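Local coordinates for ribonuclease P protein component 3 (Thermococcus kodakarensis KOD1, PDB 3WYZ) that is a predicted protein subunit of ribonuclease P, the RNA-based enzyme that matures tRNA by cleaving the 5' ends of its precursors, at residues F13-A27 / F174-P188. Numbering follows the deposited sequence.
Sequences FVEMDVRDEEAHELA and FITSSAESRWEVRGP
Glu15 sends its carboxylate across to Thr176 and Ser177. CG lies anti to the backbone N (chi1 173°), and the bend at chi2 brings the acid to the start of the loop after strand 173-176. Ser177 N gives Glu15 OE2 a nearly straight bond of 3.2 Å, and Ser177 OG approaches OE2 from the same face, well above the carboxylate plane. Thr176 OG1 lies very close to Glu15 OE1, and its 2.4 Å is too short to be read as a precise bond length. Thr176 OG1 accepts from Ser178 N in an ST turn. Ser178 OG bonds Asp17 OD2 at 2.8 Å. On the backbone, Arg19 N reaches Ala179 O at 2.8 Å. A water joins Val14 O and Met16 N to Ile175 O.

The charged network centres on Arg19. Arg19 NE and NH2 grip Asp17 side-on, one to each oxygen, and Arg19 NH1 forms a salt bridge with Glu180 OE2 in the guanidinium plane at 3.3 Å. Asp17 also has a hydrogen bond with Thr37, and Glu180 a salt bridge with Lys39. With an alanine in place of Arg19, the buried carboxylate of Asp17 would probably be left without its side-on charge partner, and Glu180 would lose its bridge to this segment, keeping Lys39.

Apolar contacts flank this polar centre. Pro188 CB sits over the Phe13 ring, 3.5 Å from its centroid. Met16 CG lies over a face of Phe174. Ala23 CB packs tightly on Val185 CG2 at 3.4 Å.

Strands 14-18 and 173-176 are first and last of the parallel sheet, consistent with closure of a TIM-barrel-like fold. Buried carboxylates, satisfied by hydroxyls, backbone N-H groups and Arg19, join them here.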
loop_
_atom_site.group_PDB
_atom_site.type_symbol
_atom_site.label_atom_id
_atom_site.label_comp_id
_atom_site.label_asym_id
_atom_site.label_seq_id
_atom_site.Cartn_x
_atom_site.Cartn_y
_atom_site.Cartn_z
ATOM N N PHE A 13 -1.677 -7.240 -14.556
ATOM C CA PHE A 13 -0.911 -6.712 -13.420
ATOM C C PHE A 13 -1.251 -5.258 -13.106
ATOM O O PHE A 13 -1.384 -4.445 -14.010
ATOM C CB PHE A 13 0.589 -6.841 -13.702
ATOM C CG PHE A 13 1.022 -8.246 -14.026
ATOM C CD1 PHE A 13 0.974 -9.243 -13.055
ATOM C CD2 PHE A 13 1.467 -8.577 -15.300
ATOM C CE1 PHE A 13 1.365 -10.538 -13.347
ATOM C CE2 PHE A 13 1.865 -9.870 -15.597
ATOM C CZ PHE A 13 1.810 -10.852 -14.622
ATOM N N VAL A 14 -1.372 -4.941 -11.816
ATOM C CA VAL A 14 -1.726 -3.591 -11.355
ATOM C C VAL A 14 -0.686 -3.075 -10.357
ATOM O O VAL A 14 -0.325 -3.772 -9.419
ATOM C CB VAL A 14 -3.105 -3.573 -10.682
ATOM C CG1 VAL A 14 -3.417 -2.188 -10.115
ATOM C CG2 VAL A 14 -4.184 -4.015 -11.666
ATOM N N GLU A 15 -0.206 -1.854 -10.571
ATOM C CA GLU A 15 0.718 -1.211 -9.632
ATOM C C GLU A 15 -0.078 -0.230 -8.777
ATOM O O GLU A 15 -0.563 0.774 -9.277
ATOM C CB GLU A 15 1.844 -0.511 -10.397
ATOM C CG GLU A 15 2.792 0.347 -9.567
ATOM C CD GLU A 15 3.272 -0.314 -8.286
ATOM O OE1 GLU A 15 2.553 -0.225 -7.277
ATOM O OE2 GLU A 15 4.383 -0.892 -8.278
ATOM N N MET A 16 -0.205 -0.549 -7.489
ATOM C CA MET A 16 -1.094 0.163 -6.574
ATOM C C MET A 16 -0.511 1.427 -5.961
ATOM O O MET A 16 -1.255 2.237 -5.423
ATOM C CB MET A 16 -1.522 -0.761 -5.431
ATOM C CG MET A 16 -2.440 -1.892 -5.843
ATOM S SD MET A 16 -4.004 -1.297 -6.488
ATOM C CE MET A 16 -4.858 -0.836 -4.977
ATOM N N ASP A 17 0.802 1.608 -6.038
ATOM C CA ASP A 17 1.445 2.704 -5.327
ATOM C C ASP A 17 2.750 3.141 -5.997
ATOM O O ASP A 17 3.787 2.513 -5.828
ATOM C CB ASP A 17 1.680 2.260 -3.876
ATOM C CG ASP A 17 2.200 3.365 -2.981
ATOM O OD1 ASP A 17 2.120 4.546 -3.369
ATOM O OD2 ASP A 17 2.677 3.024 -1.871
ATOM N N VAL A 18 2.666 4.207 -6.790
ATOM C CA VAL A 18 3.838 4.918 -7.304
ATOM C C VAL A 18 3.643 6.406 -7.024
ATOM O O VAL A 18 2.537 6.927 -7.144
ATOM C CB VAL A 18 4.070 4.674 -8.812
ATOM C CG1 VAL A 18 4.476 3.236 -9.062
ATOM C CG2 VAL A 18 2.840 4.999 -9.628
ATOM N N ARG A 19 4.723 7.087 -6.654
ATOM C CA ARG A 19 4.625 8.440 -6.100
ATOM C C ARG A 19 5.382 9.511 -6.890
ATOM O O ARG A 19 5.487 10.647 -6.433
ATOM C CB ARG A 19 5.116 8.416 -4.653
ATOM C CG ARG A 19 4.290 7.515 -3.753
ATOM C CD ARG A 19 5.064 7.043 -2.537
ATOM N NE ARG A 19 4.315 6.042 -1.784
ATOM C CZ ARG A 19 4.693 5.543 -0.610
ATOM N NH1 ARG A 19 5.817 5.952 -0.029
ATOM N NH2 ARG A 19 3.936 4.632 -0.008
ATOM N N ASP A 20 5.874 9.153 -8.076
ATOM C CA ASP A 20 6.699 10.043 -8.901
ATOM C C ASP A 20 6.205 10.044 -10.357
ATOM O O ASP A 20 5.769 9.007 -10.871
ATOM C CB ASP A 20 8.161 9.582 -8.830
ATOM C CG ASP A 20 9.118 10.524 -9.539
ATOM O OD1 ASP A 20 9.278 11.674 -9.081
ATOM O OD2 ASP A 20 9.733 10.109 -10.542
ATOM N N GLU A 21 6.271 11.208 -11.005
ATOM C CA GLU A 21 5.852 11.360 -12.407
ATOM C C GLU A 21 6.545 10.380 -13.349
ATOM O O GLU A 21 5.879 9.639 -14.079
ATOM C CB GLU A 21 6.142 12.773 -12.919
ATOM C CG GLU A 21 4.960 13.720 -12.905
ATOM C CD GLU A 21 5.210 14.987 -13.709
ATOM O OE1 GLU A 21 6.374 15.256 -14.085
ATOM O OE2 GLU A 21 4.235 15.720 -13.967
ATOM N N GLU A 22 7.880 10.402 -13.345
ATOM C CA GLU A 22 8.660 9.550 -14.245
ATOM C C GLU A 22 8.468 8.066 -13.935
ATOM O O GLU A 22 8.473 7.231 -14.836
ATOM C CB GLU A 22 10.149 9.904 -14.184
ATOM C CG GLU A 22 10.482 11.281 -14.735
ATOM C CD GLU A 22 11.977 11.525 -14.832
ATOM O OE1 GLU A 22 12.699 10.610 -15.292
ATOM O OE2 GLU A 22 12.431 12.632 -14.453
ATOM N N ALA A 23 8.318 7.751 -12.651
ATOM C CA ALA A 23 8.034 6.388 -12.212
ATOM C C ALA A 23 6.694 5.915 -12.778
ATOM O O ALA A 23 6.574 4.785 -13.246
ATOM C CB ALA A 23 8.021 6.318 -10.687
ATOM N N HIS A 24 5.699 6.798 -12.732
ATOM C CA HIS A 24 4.369 6.505 -13.253
ATOM C C HIS A 24 4.386 6.234 -14.761
ATOM O O HIS A 24 3.839 5.231 -15.211
ATOM C CB HIS A 24 3.418 7.660 -12.945
ATOM C CG HIS A 24 1.987 7.360 -13.258
ATOM N ND1 HIS A 24 1.074 7.006 -12.287
ATOM C CD2 HIS A 24 1.311 7.362 -14.431
ATOM C CE1 HIS A 24 -0.103 6.807 -12.851
ATOM N NE2 HIS A 24 0.016 7.009 -14.151
ATOM N N GLU A 25 5.012 7.126 -15.529
ATOM C CA GLU A 25 5.102 6.959 -16.986
ATOM C C GLU A 25 5.863 5.687 -17.364
ATOM O O GLU A 25 5.530 5.025 -18.351
ATOM C CB GLU A 25 5.761 8.176 -17.639
ATOM C CG GLU A 25 5.606 8.241 -19.166
ATOM C CD GLU A 25 6.740 7.582 -19.949
ATOM O OE1 GLU A 25 6.676 7.581 -21.203
ATOM O OE2 GLU A 25 7.699 7.072 -19.325
ATOM N N LEU A 26 6.882 5.349 -16.579
ATOM C CA LEU A 26 7.661 4.135 -16.803
ATOM C C LEU A 26 6.851 2.880 -16.487
ATOM O O LEU A 26 6.803 1.949 -17.289
ATOM C CB LEU A 26 8.944 4.174 -15.962
ATOM C CG LEU A 26 9.915 2.999 -16.107
ATOM C CD1 LEU A 26 10.281 2.771 -17.566
ATOM C CD2 LEU A 26 11.165 3.234 -15.260
ATOM N N ALA A 27 6.209 2.870 -15.322
ATOM C CA ALA A 27 5.394 1.732 -14.885
ATOM C C ALA A 27 4.191 1.449 -15.789
ATOM O O ALA A 27 3.732 0.307 -15.864
ATOM C CB ALA A 27 4.917 1.949 -13.455
ATOM N N PHE A 174 -1.615 -6.662 -1.430
ATOM C CA PHE A 174 -0.968 -6.464 -2.712
ATOM C C PHE A 174 0.513 -6.176 -2.523
ATOM O O PHE A 174 0.924 -5.701 -1.461
ATOM C CB PHE A 174 -1.643 -5.329 -3.488
ATOM C CG PHE A 174 -1.732 -4.033 -2.733
ATOM C CD1 PHE A 174 -0.695 -3.115 -2.773
ATOM C CD2 PHE A 174 -2.871 -3.713 -2.014
ATOM C CE1 PHE A 174 -0.784 -1.915 -2.092
ATOM C CE2 PHE A 174 -2.967 -2.513 -1.334
ATOM C CZ PHE A 174 -1.919 -1.616 -1.367
ATOM N N ILE A 175 1.300 -6.494 -3.549
ATOM C CA ILE A 175 2.706 -6.129 -3.589
ATOM C C ILE A 175 2.826 -4.841 -4.391
ATOM O O ILE A 175 2.179 -4.696 -5.430
ATOM C CB ILE A 175 3.583 -7.205 -4.267
ATOM C CG1 ILE A 175 3.341 -8.599 -3.664
ATOM C CG2 ILE A 175 5.055 -6.817 -4.187
ATOM C CD1 ILE A 175 3.591 -8.708 -2.180
ATOM N N THR A 176 3.668 -3.923 -3.922
ATOM C CA THR A 176 3.899 -2.673 -4.631
ATOM C C THR A 176 5.317 -2.148 -4.439
ATOM O O THR A 176 5.974 -2.457 -3.456
ATOM C CB THR A 176 2.877 -1.592 -4.224
ATOM O OG1 THR A 176 3.142 -0.390 -4.952
ATOM C CG2 THR A 176 2.928 -1.306 -2.720
ATOM N N SER A 177 5.781 -1.360 -5.403
ATOM C CA SER A 177 7.087 -0.725 -5.317
ATOM C C SER A 177 7.080 0.434 -4.328
ATOM O O SER A 177 8.079 0.667 -3.642
ATOM C CB SER A 177 7.539 -0.220 -6.695
ATOM O OG SER A 177 6.735 0.868 -7.140
ATOM N N SER A 178 5.960 1.155 -4.256
ATOM C CA SER A 178 5.874 2.407 -3.496
ATOM C C SER A 178 7.009 3.327 -3.944
ATOM O O SER A 178 7.673 3.958 -3.121
ATOM C CB SER A 178 5.934 2.149 -1.983
ATOM O OG SER A 178 4.889 1.287 -1.567
ATOM N N ALA A 179 7.222 3.385 -5.260
ATOM C CA ALA A 179 8.385 4.052 -5.844
ATOM C C ALA A 179 8.279 5.563 -5.729
ATOM O O ALA A 179 7.229 6.147 -6.018
ATOM C CB ALA A 179 8.553 3.650 -7.298
ATOM N N GLU A 180 9.366 6.184 -5.277
ATOM C CA GLU A 180 9.467 7.639 -5.216
ATOM C C GLU A 180 10.416 8.178 -6.286
ATOM O O GLU A 180 10.641 9.387 -6.370
ATOM C CB GLU A 180 9.895 8.078 -3.814
ATOM C CG GLU A 180 8.862 7.692 -2.762
ATOM C CD GLU A 180 9.084 8.331 -1.404
ATOM O OE1 GLU A 180 10.012 9.160 -1.262
ATOM O OE2 GLU A 180 8.315 7.997 -0.474
ATOM N N SER A 181 10.955 7.281 -7.110
ATOM C CA SER A 181 11.735 7.674 -8.281
ATOM C C SER A 181 11.625 6.590 -9.351
ATOM O O SER A 181 11.219 5.461 -9.061
ATOM C CB SER A 181 13.210 7.898 -7.910
ATOM O OG SER A 181 13.871 6.669 -7.645
ATOM N N ARG A 182 12.008 6.938 -10.577
ATOM C CA ARG A 182 11.949 6.011 -11.709
ATOM C C ARG A 182 12.790 4.752 -11.484
ATOM O O ARG A 182 12.522 3.701 -12.071
ATOM C CB ARG A 182 12.404 6.717 -12.999
ATOM C CG ARG A 182 13.890 7.049 -13.043
ATOM C CD ARG A 182 14.226 8.049 -14.140
ATOM N NE ARG A 182 13.519 7.773 -15.393
ATOM C CZ ARG A 182 13.844 6.820 -16.261
ATOM N NH1 ARG A 182 14.878 6.012 -16.042
ATOM N NH2 ARG A 182 13.119 6.665 -17.363
ATOM N N TRP A 183 13.802 4.873 -10.629
ATOM C CA TRP A 183 14.737 3.787 -10.351
ATOM C C TRP A 183 14.141 2.696 -9.456
ATOM O O TRP A 183 14.563 1.539 -9.522
ATOM C CB TRP A 183 16.006 4.357 -9.705
ATOM C CG TRP A 183 16.574 5.518 -10.475
ATOM C CD1 TRP A 183 16.678 6.817 -10.052
ATOM C CD2 TRP A 183 17.078 5.490 -11.813
ATOM N NE1 TRP A 183 17.229 7.594 -11.041
ATOM C CE2 TRP A 183 17.485 6.807 -12.132
ATOM C CE3 TRP A 183 17.231 4.481 -12.773
ATOM C CZ2 TRP A 183 18.036 7.137 -13.371
ATOM C CZ3 TRP A 183 17.777 4.813 -14.006
ATOM C CH2 TRP A 183 18.173 6.128 -14.290
ATOM N N GLU A 184 13.164 3.069 -8.632
ATOM C CA GLU A 184 12.537 2.141 -7.687
ATOM C C GLU A 184 11.363 1.343 -8.281
ATOM O O GLU A 184 10.807 0.476 -7.609
ATOM C CB GLU A 184 12.069 2.904 -6.445
ATOM C CG GLU A 184 13.193 3.624 -5.715
ATOM C CD GLU A 184 12.740 4.290 -4.432
ATOM O OE1 GLU A 184 11.522 4.308 -4.153
ATOM O OE2 GLU A 184 13.607 4.802 -3.693
ATOM N N VAL A 185 10.991 1.630 -9.528
ATOM C CA VAL A 185 9.932 0.885 -10.206
ATOM C C VAL A 185 10.486 -0.452 -10.696
ATOM O O VAL A 185 11.521 -0.492 -11.349
ATOM C CB VAL A 185 9.366 1.672 -11.411
ATOM C CG1 VAL A 185 8.217 0.924 -12.069
ATOM C CG2 VAL A 185 8.894 3.052 -10.973
ATOM N N ARG A 186 9.788 -1.539 -10.377
ATOM C CA ARG A 186 10.169 -2.879 -10.826
ATOM C C ARG A 186 8.977 -3.542 -11.514
ATOM O O ARG A 186 7.825 -3.271 -11.185
ATOM C CB ARG A 186 10.615 -3.742 -9.644
ATOM C CG ARG A 186 11.759 -3.178 -8.809
ATOM C CD ARG A 186 13.134 -3.372 -9.437
ATOM N NE ARG A 186 13.728 -2.106 -9.879
ATOM C CZ ARG A 186 14.176 -1.843 -11.109
ATOM N NH1 ARG A 186 14.688 -0.645 -11.369
ATOM N NH2 ARG A 186 14.126 -2.755 -12.085
ATOM N N GLY A 187 9.265 -4.424 -12.464
ATOM C CA GLY A 187 8.222 -5.079 -13.248
ATOM C C GLY A 187 7.441 -6.109 -12.451
ATOM O O GLY A 187 7.865 -6.497 -11.361
ATOM N N PRO A 188 6.297 -6.568 -12.996
ATOM C CA PRO A 188 5.447 -7.550 -12.318
ATOM C C PRO A 188 6.208 -8.788 -11.853
ATOM O O PRO A 188 6.008 -9.241 -10.732
ATOM C CB PRO A 188 4.422 -7.940 -13.390
ATOM C CG PRO A 188 4.384 -6.794 -14.333
ATOM C CD PRO A 188 5.765 -6.200 -14.324
HETATM O O HOH W 1 0.519 -3.155 -6.793
HETATM O O HOH W 2 6.740 -0.971 -9.626
#